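Local coordinates for protein 336aa long hypothetical dTDP-glucose 4,6-dehydratase (Pyrococcus horikoshii, PDB 2HUN) that binds NAD and is probably a dTDP-glucose 4,6-dehydratase of the extended short-chain dehydrogenase type, built on a Rossmann fold, at residues 109-114 against 163-168; 187-192 against 324-329; 191-196 against 309-314. One frame throughout, in Å; residues are numbered along the deposited sequence.

Contact 1 (109-114 against 163-168); sequences LLESIR and LGWTRT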
# COMPACT_ATOMS: atom_id res chain seq x y z
N LEU A 109 12.23 0.39 9.26
CA LEU A 109 11.98 -0.34 10.49
C LEU A 109 11.89 -1.83 10.17
O LEU A 109 12.46 -2.66 10.89
CB LEU A 109 10.68 0.14 11.14
CG LEU A 109 10.50 -0.20 12.62
CD1 LEU A 109 11.54 0.56 13.43
CD2 LEU A 109 9.09 0.19 13.07
N LEU A 110 11.18 -2.17 9.10
CA LEU A 110 11.03 -3.57 8.69
C LEU A 110 12.39 -4.17 8.35
O LEU A 110 12.70 -5.29 8.72
CB LEU A 110 10.07 -3.68 7.49
CG LEU A 110 8.59 -3.46 7.82
CD1 LEU A 110 7.76 -3.35 6.54
CD2 LEU A 110 8.09 -4.61 8.68
N GLU A 111 13.21 -3.41 7.63
CA GLU A 111 14.53 -3.90 7.27
C GLU A 111 15.39 -4.14 8.50
O GLU A 111 16.05 -5.17 8.61
CB GLU A 111 15.23 -2.92 6.32
CG GLU A 111 14.83 -3.08 4.85
CD GLU A 111 15.21 -4.44 4.28
OE1 GLU A 111 14.43 -5.41 4.43
OE2 GLU A 111 16.30 -4.55 3.69
N SER A 112 15.38 -3.19 9.44
CA SER A 112 16.17 -3.34 10.65
C SER A 112 15.70 -4.57 11.42
O SER A 112 16.51 -5.31 11.99
CB SER A 112 16.06 -2.10 11.53
OG SER A 112 14.78 -2.00 12.13
N ILE A 113 14.39 -4.80 11.42
CA ILE A 113 13.85 -5.96 12.12
C ILE A 113 14.28 -7.29 11.49
O ILE A 113 14.75 -8.18 12.20
CB ILE A 113 12.31 -5.90 12.19
CG1 ILE A 113 11.88 -4.83 13.19
CG2 ILE A 113 11.75 -7.27 12.57
CD1 ILE A 113 10.38 -4.57 13.23
N ARG A 114 14.15 -7.42 10.17
CA ARG A 114 14.52 -8.67 9.51
C ARG A 114 16.03 -8.86 9.39
O ARG A 114 16.51 -9.99 9.31
CB ARG A 114 13.85 -8.79 8.13
CG ARG A 114 14.39 -7.87 7.03
CD ARG A 114 15.50 -8.53 6.21
NE ARG A 114 15.93 -7.69 5.10
CZ ARG A 114 16.85 -8.02 4.20
NH1 ARG A 114 17.46 -9.20 4.27
NH2 ARG A 114 17.17 -7.17 3.23
N LEU A 163 2.84 -6.42 5.58
CA LEU A 163 2.27 -7.73 5.27
C LEU A 163 3.28 -8.57 4.48
O LEU A 163 3.48 -9.74 4.77
CB LEU A 163 0.98 -7.55 4.46
CG LEU A 163 -0.21 -6.93 5.20
CD1 LEU A 163 -1.38 -6.72 4.24
CD2 LEU A 163 -0.63 -7.83 6.35
N GLY A 164 3.91 -7.94 3.50
CA GLY A 164 4.88 -8.63 2.66
C GLY A 164 6.14 -9.09 3.38
O GLY A 164 6.55 -10.24 3.25
N TRP A 165 6.75 -8.18 4.13
CA TRP A 165 7.97 -8.49 4.87
C TRP A 165 7.73 -9.57 5.92
O TRP A 165 8.57 -10.44 6.13
CB TRP A 165 8.52 -7.22 5.53
CG TRP A 165 9.67 -6.57 4.79
CD1 TRP A 165 10.96 -6.47 5.22
CD2 TRP A 165 9.62 -5.91 3.52
NE1 TRP A 165 11.72 -5.79 4.30
CE2 TRP A 165 10.92 -5.43 3.24
CE3 TRP A 165 8.60 -5.68 2.58
CZ2 TRP A 165 11.23 -4.72 2.07
CZ3 TRP A 165 8.90 -4.98 1.42
CH2 TRP A 165 10.21 -4.51 1.18
N THR A 166 6.57 -9.51 6.57
CA THR A 166 6.22 -10.48 7.59
C THR A 166 6.25 -11.91 7.05
O THR A 166 6.78 -12.81 7.70
CB THR A 166 4.82 -10.17 8.17
OG1 THR A 166 4.86 -8.92 8.87
CG2 THR A 166 4.38 -11.27 9.13
N ARG A 167 5.68 -12.11 5.87
CA ARG A 167 5.63 -13.42 5.24
C ARG A 167 6.97 -13.80 4.61
O ARG A 167 7.39 -14.95 4.66
CB ARG A 167 4.52 -13.46 4.19
CG ARG A 167 3.12 -13.47 4.81
CD ARG A 167 2.03 -13.05 3.83
NE ARG A 167 0.72 -13.11 4.47
CZ ARG A 167 0.05 -14.23 4.69
NH1 ARG A 167 0.56 -15.39 4.32
NH2 ARG A 167 -1.13 -14.19 5.31
N THR A 168 7.64 -12.81 4.02
CA THR A 168 8.92 -13.07 3.39
C THR A 168 9.99 -13.53 4.39
O THR A 168 10.68 -14.52 4.14
CB THR A 168 9.46 -11.82 2.68
OG1 THR A 168 8.57 -11.45 1.63
CG2 THR A 168 10.84 -12.09 2.10
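E111 OE1 is gripped by two N-H donors that reach it from opposite faces of the carboxylate plane. From the neighbouring helix, W165 NE1 gives a nearly straight bond of 2.7 Å to E111 OE1 (173° at the hydrogen), lying in the indole plane and arriving on the anti side of E111 OE1, tilted out of the plane of the carboxylate, which stands almost upright against the ring. One helical turn on, R114 NE reaches E111 OE1 at 2.8 Å, and R114 NH2 completes a side-on salt bridge by taking the syn lone pair of E111 OE2. A glutamate suits this place because its two oxygens can serve indole and guanidinium together, and that pairing probably keeps it ionised. The E111 chain bends at chi2 (-63°), which carries its end round to the indole edge. L110 lies over one indole face, its CB 4.1 Å from the centroid of the five-membered ring of W165 in a CH-pi contact.

The segments run nearly parallel, 10° apart, on helices 96-116 and 150-168 of the Rossmann domain. L110 also rests on F122 of strand 121-127, and P95 of the second subunit packs on W165 and R114.

Contact 2 (187-192 against 324-329); sequences FPEKLI and ERILHP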
# COMPACT_ATOMS: atom_id res chain seq x y z
N PHE A 187 -3.69 17.72 20.73
CA PHE A 187 -3.53 19.15 20.45
C PHE A 187 -4.87 19.89 20.41
O PHE A 187 -5.85 19.38 19.87
CB PHE A 187 -2.73 19.35 19.16
CG PHE A 187 -1.25 19.41 19.38
CD1 PHE A 187 -0.62 18.51 20.24
CD2 PHE A 187 -0.47 20.36 18.73
CE1 PHE A 187 0.76 18.57 20.45
CE2 PHE A 187 0.91 20.43 18.93
CZ PHE A 187 1.53 19.53 19.80
N PRO A 188 -4.91 21.11 20.97
CA PRO A 188 -6.05 22.03 21.10
C PRO A 188 -6.97 22.32 19.91
O PRO A 188 -8.15 22.62 20.11
CB PRO A 188 -5.41 23.30 21.65
CG PRO A 188 -4.04 23.25 21.08
CD PRO A 188 -3.66 21.81 21.32
N GLU A 189 -6.46 22.24 18.69
CA GLU A 189 -7.34 22.53 17.56
C GLU A 189 -8.21 21.35 17.11
O GLU A 189 -9.06 21.51 16.25
CB GLU A 189 -6.55 23.07 16.36
CG GLU A 189 -5.60 22.08 15.72
CD GLU A 189 -4.30 21.95 16.48
OE1 GLU A 189 -3.89 22.94 17.13
OE2 GLU A 189 -3.69 20.87 16.42
N LYS A 190 -7.99 20.17 17.69
CA LYS A 190 -8.81 19.01 17.34
C LYS A 190 -10.18 19.26 17.96
O LYS A 190 -10.28 19.84 19.03
CB LYS A 190 -8.20 17.72 17.89
CG LYS A 190 -6.89 17.28 17.22
CD LYS A 190 -7.10 16.91 15.76
CE LYS A 190 -5.81 16.40 15.12
NZ LYS A 190 -6.02 15.99 13.70
N LEU A 191 -11.23 18.81 17.28
CA LEU A 191 -12.61 19.00 17.72
C LEU A 191 -12.94 19.00 19.22
O LEU A 191 -13.42 20.00 19.76
CB LEU A 191 -13.52 17.97 17.06
CG LEU A 191 -15.00 18.10 17.44
CD1 LEU A 191 -15.57 19.38 16.84
CD2 LEU A 191 -15.79 16.88 16.95
N ILE A 192 -12.71 17.87 19.88
CA ILE A 192 -13.03 17.72 21.29
C ILE A 192 -12.24 18.66 22.20
O ILE A 192 -12.82 19.31 23.08
CB ILE A 192 -12.88 16.24 21.73
CG1 ILE A 192 -13.93 15.40 20.99
CG2 ILE A 192 -13.06 16.10 23.23
CD1 ILE A 192 -13.81 13.90 21.19
N GLU A 324 -4.91 31.77 18.10
CA GLU A 324 -5.84 32.90 18.07
C GLU A 324 -7.08 32.54 17.25
O GLU A 324 -8.19 32.99 17.48
CB GLU A 324 -5.13 34.09 17.42
CG GLU A 324 -5.97 35.36 17.45
CD GLU A 324 -5.44 36.28 18.53
OE1 GLU A 324 -4.42 36.90 18.31
OE2 GLU A 324 -6.06 36.35 19.59
N ARG A 325 -6.82 31.73 16.22
CA ARG A 325 -7.90 31.08 15.49
C ARG A 325 -8.79 30.30 16.47
O ARG A 325 -10.00 30.18 16.30
CB ARG A 325 -7.21 30.08 14.56
CG ARG A 325 -8.07 29.61 13.39
CD ARG A 325 -7.20 29.20 12.20
NE ARG A 325 -5.90 29.88 12.26
CZ ARG A 325 -4.96 29.58 11.34
NH1 ARG A 325 -5.21 28.69 10.40
NH2 ARG A 325 -3.79 30.21 11.38
N ILE A 326 -8.12 29.74 17.50
CA ILE A 326 -8.77 28.83 18.44
C ILE A 326 -9.53 29.59 19.53
O ILE A 326 -10.57 29.15 20.01
CB ILE A 326 -7.69 27.93 19.04
CG1 ILE A 326 -7.16 26.97 17.98
CG2 ILE A 326 -8.26 27.10 20.19
CD1 ILE A 326 -5.87 26.26 18.41
N LEU A 327 -8.97 30.73 19.96
CA LEU A 327 -9.64 31.52 20.99
C LEU A 327 -10.46 32.68 20.41
O LEU A 327 -11.06 33.48 21.12
CB LEU A 327 -8.58 32.08 21.94
CG LEU A 327 -7.84 30.99 22.72
CD1 LEU A 327 -7.30 31.50 24.07
CD2 LEU A 327 -8.73 29.78 23.05
N HIS A 328 -10.45 32.77 19.08
CA HIS A 328 -11.15 33.85 18.38
C HIS A 328 -12.66 33.79 18.65
O HIS A 328 -13.26 32.72 18.65
CB HIS A 328 -10.89 33.72 16.88
CG HIS A 328 -11.11 35.00 16.12
ND1 HIS A 328 -12.35 35.56 15.95
CD2 HIS A 328 -10.24 35.81 15.47
CE1 HIS A 328 -12.24 36.67 15.23
NE2 HIS A 328 -10.97 36.84 14.93
N PRO A 329 -13.30 34.95 18.88
CA PRO A 329 -14.74 35.02 19.16
C PRO A 329 -15.60 34.51 18.00
O PRO A 329 -16.62 33.84 18.21
CB PRO A 329 -14.98 36.51 19.39
CG PRO A 329 -13.63 37.09 19.66
CD PRO A 329 -12.69 36.29 18.84
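I326 reaches E189 and P188 through an extended branch: CG1 stands beside the backbone N and opposite the carbonyl carbon (chi1 -70°), and chi2 of 167° stretches CD1 out toward the facing loop. On that side the backbone already sets E189 CB near this methyl; E189 has CG between its backbone N and carbonyl carbon (chi1 67°), and a bend at chi2 brings OE1 back to 4.1 Å from I326 CD1. The motif receiving I326 is a type I beta turn from F187 to K190, closed by K190 N to F187 O at 3.2 Å and lying just ahead of helix 191-200. Proline fits the second position of such a turn, since its ring holds phi near the value this position needs, and its apolar ring presents carbon to the incoming isoleucine.

The joining is by van der Waals contact alone and is small, with 114 Å² buried in all. Isoleucine serves well because its extended CG1-CD1 arm ends in an apolar methyl that touches the aliphatic root of the glutamate and, more loosely, meets the proline, while the carboxylate of E189 lies at an exposed position. P188 is further enclosed by L321, V322 and I197, so the isoleucine adds to an apolar cluster joining the C-terminal loop to helix 191-200. That loop is also tied down by R198, whose NH1 bonds to the carbonyl oxygens of I326 and H328. At the centre of the contact, I326 CD1 lies 3.9 Å from E189 CB and 4.4 Å from P188 CB.

Contact 3 (191-196 against 309-314); sequences LIPKTI and DWYLKN
P193 lies over one face of the Y311 ring, toward its phenolic end. P193 CA is over the ring face, with CB and CG running out toward Y311 CZ and OH; CB sits 3.9 Å from Y311 CE2, and CG comes to 3.6 Å from Y311 OH. Nearer the backbone, I196 CG2 touches Y311 CB at 4.1 Å, the two side chains crossing at about a right angle, and the same methyl makes a looser contact with L312 CD2 at 4.4 Å. Proline is well placed in the first turn of a helix, where it gives up no backbone N-H bond, and its compact, rigid hydrocarbon ring suits an aromatic face.

Y311 has CG beside the backbone N (chi1 -82°), which sends the ring across to the other helix. Its hydroxyl is bonded to the carbonyl oxygen of Q186, in the loop leading to helix 191-200, with a weak second bond to that of G183. Replacing Y311 with an alanine is likely to leave the Q186 carbonyl without this partner and open a gap beside P193. Behind the tyrosine, W310 CE3 lies 3.6 Å above the Y311 ring plane, toward the rim, while N314 ND2 bonds to W310 O at 2.9 Å.

The short helical segments cross at -54° with their axes 10.4 Å apart, an oblique helix-to-helix packing. It joins helix 300-313 to helix 191-200, which follows the last NAD-binding residue, N181, in this Rossmann-fold protein of the GDP-mannose 4,6-dehydratase family.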
# COMPACT_ATOMS: atom_id res chain seq x y z
N LEU A 191 -11.23 18.81 17.28
CA LEU A 191 -12.61 19.00 17.72
C LEU A 191 -12.94 19.00 19.22
O LEU A 191 -13.42 20.00 19.76
CB LEU A 191 -13.52 17.97 17.06
CG LEU A 191 -15.00 18.10 17.44
CD1 LEU A 191 -15.57 19.38 16.84
CD2 LEU A 191 -15.79 16.88 16.95
N ILE A 192 -12.71 17.87 19.88
CA ILE A 192 -13.03 17.72 21.29
C ILE A 192 -12.24 18.66 22.20
O ILE A 192 -12.82 19.31 23.08
CB ILE A 192 -12.88 16.24 21.73
CG1 ILE A 192 -13.93 15.40 20.99
CG2 ILE A 192 -13.06 16.10 23.23
CD1 ILE A 192 -13.81 13.90 21.19
N PRO A 193 -10.92 18.77 22.01
CA PRO A 193 -10.15 19.68 22.86
C PRO A 193 -10.57 21.13 22.63
O PRO A 193 -10.79 21.88 23.57
CB PRO A 193 -8.71 19.43 22.42
CG PRO A 193 -8.73 17.99 21.99
CD PRO A 193 -10.02 17.92 21.20
N LYS A 194 -10.68 21.51 21.36
CA LYS A 194 -11.08 22.86 21.00
C LYS A 194 -12.42 23.21 21.65
O LYS A 194 -12.58 24.29 22.21
CB LYS A 194 -11.20 23.00 19.48
CG LYS A 194 -11.61 24.39 19.01
CD LYS A 194 -11.93 24.43 17.52
CE LYS A 194 -13.04 23.44 17.16
NZ LYS A 194 -14.26 23.58 18.03
N THR A 195 -13.37 22.29 21.57
CA THR A 195 -14.69 22.51 22.14
C THR A 195 -14.63 22.73 23.66
O THR A 195 -15.25 23.66 24.17
CB THR A 195 -15.64 21.33 21.85
OG1 THR A 195 -15.78 21.17 20.43
CG2 THR A 195 -17.02 21.59 22.45
N ILE A 196 -13.90 21.87 24.36
CA ILE A 196 -13.78 21.99 25.81
C ILE A 196 -13.15 23.33 26.20
O ILE A 196 -13.68 24.06 27.03
CB ILE A 196 -12.91 20.86 26.40
CG1 ILE A 196 -13.60 19.51 26.19
CG2 ILE A 196 -12.66 21.10 27.88
CD1 ILE A 196 -12.72 18.32 26.48
N ASP A 309 -12.20 16.74 32.37
CA ASP A 309 -11.45 16.92 33.60
C ASP A 309 -9.96 17.16 33.34
O ASP A 309 -9.36 18.04 33.94
CB ASP A 309 -11.59 15.69 34.51
CG ASP A 309 -13.02 15.47 34.97
OD1 ASP A 309 -13.90 16.26 34.59
OD2 ASP A 309 -13.25 14.49 35.71
N TRP A 310 -9.37 16.37 32.44
CA TRP A 310 -7.95 16.52 32.13
C TRP A 310 -7.58 17.89 31.59
O TRP A 310 -6.61 18.50 32.04
CB TRP A 310 -7.50 15.46 31.12
CG TRP A 310 -6.00 15.39 31.00
CD1 TRP A 310 -5.15 14.65 31.76
CD2 TRP A 310 -5.17 16.14 30.10
NE1 TRP A 310 -3.85 14.89 31.40
CE2 TRP A 310 -3.83 15.81 30.38
CE3 TRP A 310 -5.43 17.07 29.08
CZ2 TRP A 310 -2.75 16.37 29.69
CZ3 TRP A 310 -4.36 17.63 28.39
CH2 TRP A 310 -3.03 17.27 28.70
N TYR A 311 -8.35 18.38 30.61
CA TYR A 311 -8.06 19.68 30.01
C TYR A 311 -8.28 20.85 30.95
O TYR A 311 -7.59 21.87 30.85
CB TYR A 311 -8.88 19.88 28.73
CG TYR A 311 -8.25 19.20 27.54
CD1 TYR A 311 -8.46 17.85 27.29
CD2 TYR A 311 -7.35 19.89 26.72
CE1 TYR A 311 -7.79 17.19 26.26
CE2 TYR A 311 -6.68 19.24 25.69
CZ TYR A 311 -6.90 17.89 25.47
OH TYR A 311 -6.21 17.23 24.48
N LEU A 312 -9.24 20.72 31.86
CA LEU A 312 -9.50 21.81 32.78
C LEU A 312 -8.38 21.89 33.83
O LEU A 312 -7.98 22.99 34.22
CB LEU A 312 -10.88 21.62 33.44
CG LEU A 312 -12.03 21.75 32.44
CD1 LEU A 312 -13.37 21.59 33.14
CD2 LEU A 312 -11.95 23.11 31.76
N LYS A 313 -7.83 20.73 34.23
CA LYS A 313 -6.75 20.67 35.22
C LYS A 313 -5.34 20.76 34.62
O LYS A 313 -4.35 20.79 35.36
CB LYS A 313 -6.83 19.37 36.02
CG LYS A 313 -5.58 19.08 36.87
CD LYS A 313 -5.34 17.58 37.06
CE LYS A 313 -3.99 17.33 37.71
NZ LYS A 313 -2.98 18.38 37.37
N ASN A 314 -5.23 20.80 33.31
CA ASN A 314 -3.91 20.85 32.72
C ASN A 314 -3.76 22.00 31.75
O ASN A 314 -3.20 21.85 30.67
CB ASN A 314 -3.60 19.51 32.04
CG ASN A 314 -3.25 18.43 33.04
OD1 ASN A 314 -2.13 18.39 33.56
ND2 ASN A 314 -4.20 17.54 33.32

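Contact 1 closes before contacts 2 and 3 open, and it lies on the opposite side of the chain's centre, about 40 Å from contact 2 and 39 Å from contact 3 between centres. It joins two helices of the Rossmann domain beside parallel strands of the main, mixed sheet, where the second subunit also packs. Contacts 2 and 3 have centres about 10 Å apart and overlap at L191 and I192, but contact 2 is made from the turn ahead of helix 191-200 and contact 3 from the helix itself, so late parts of the chain converge on both. The side chains of E189 and P193 lie about 9 and 10 Å from NAD, that of L110 about 14 Å.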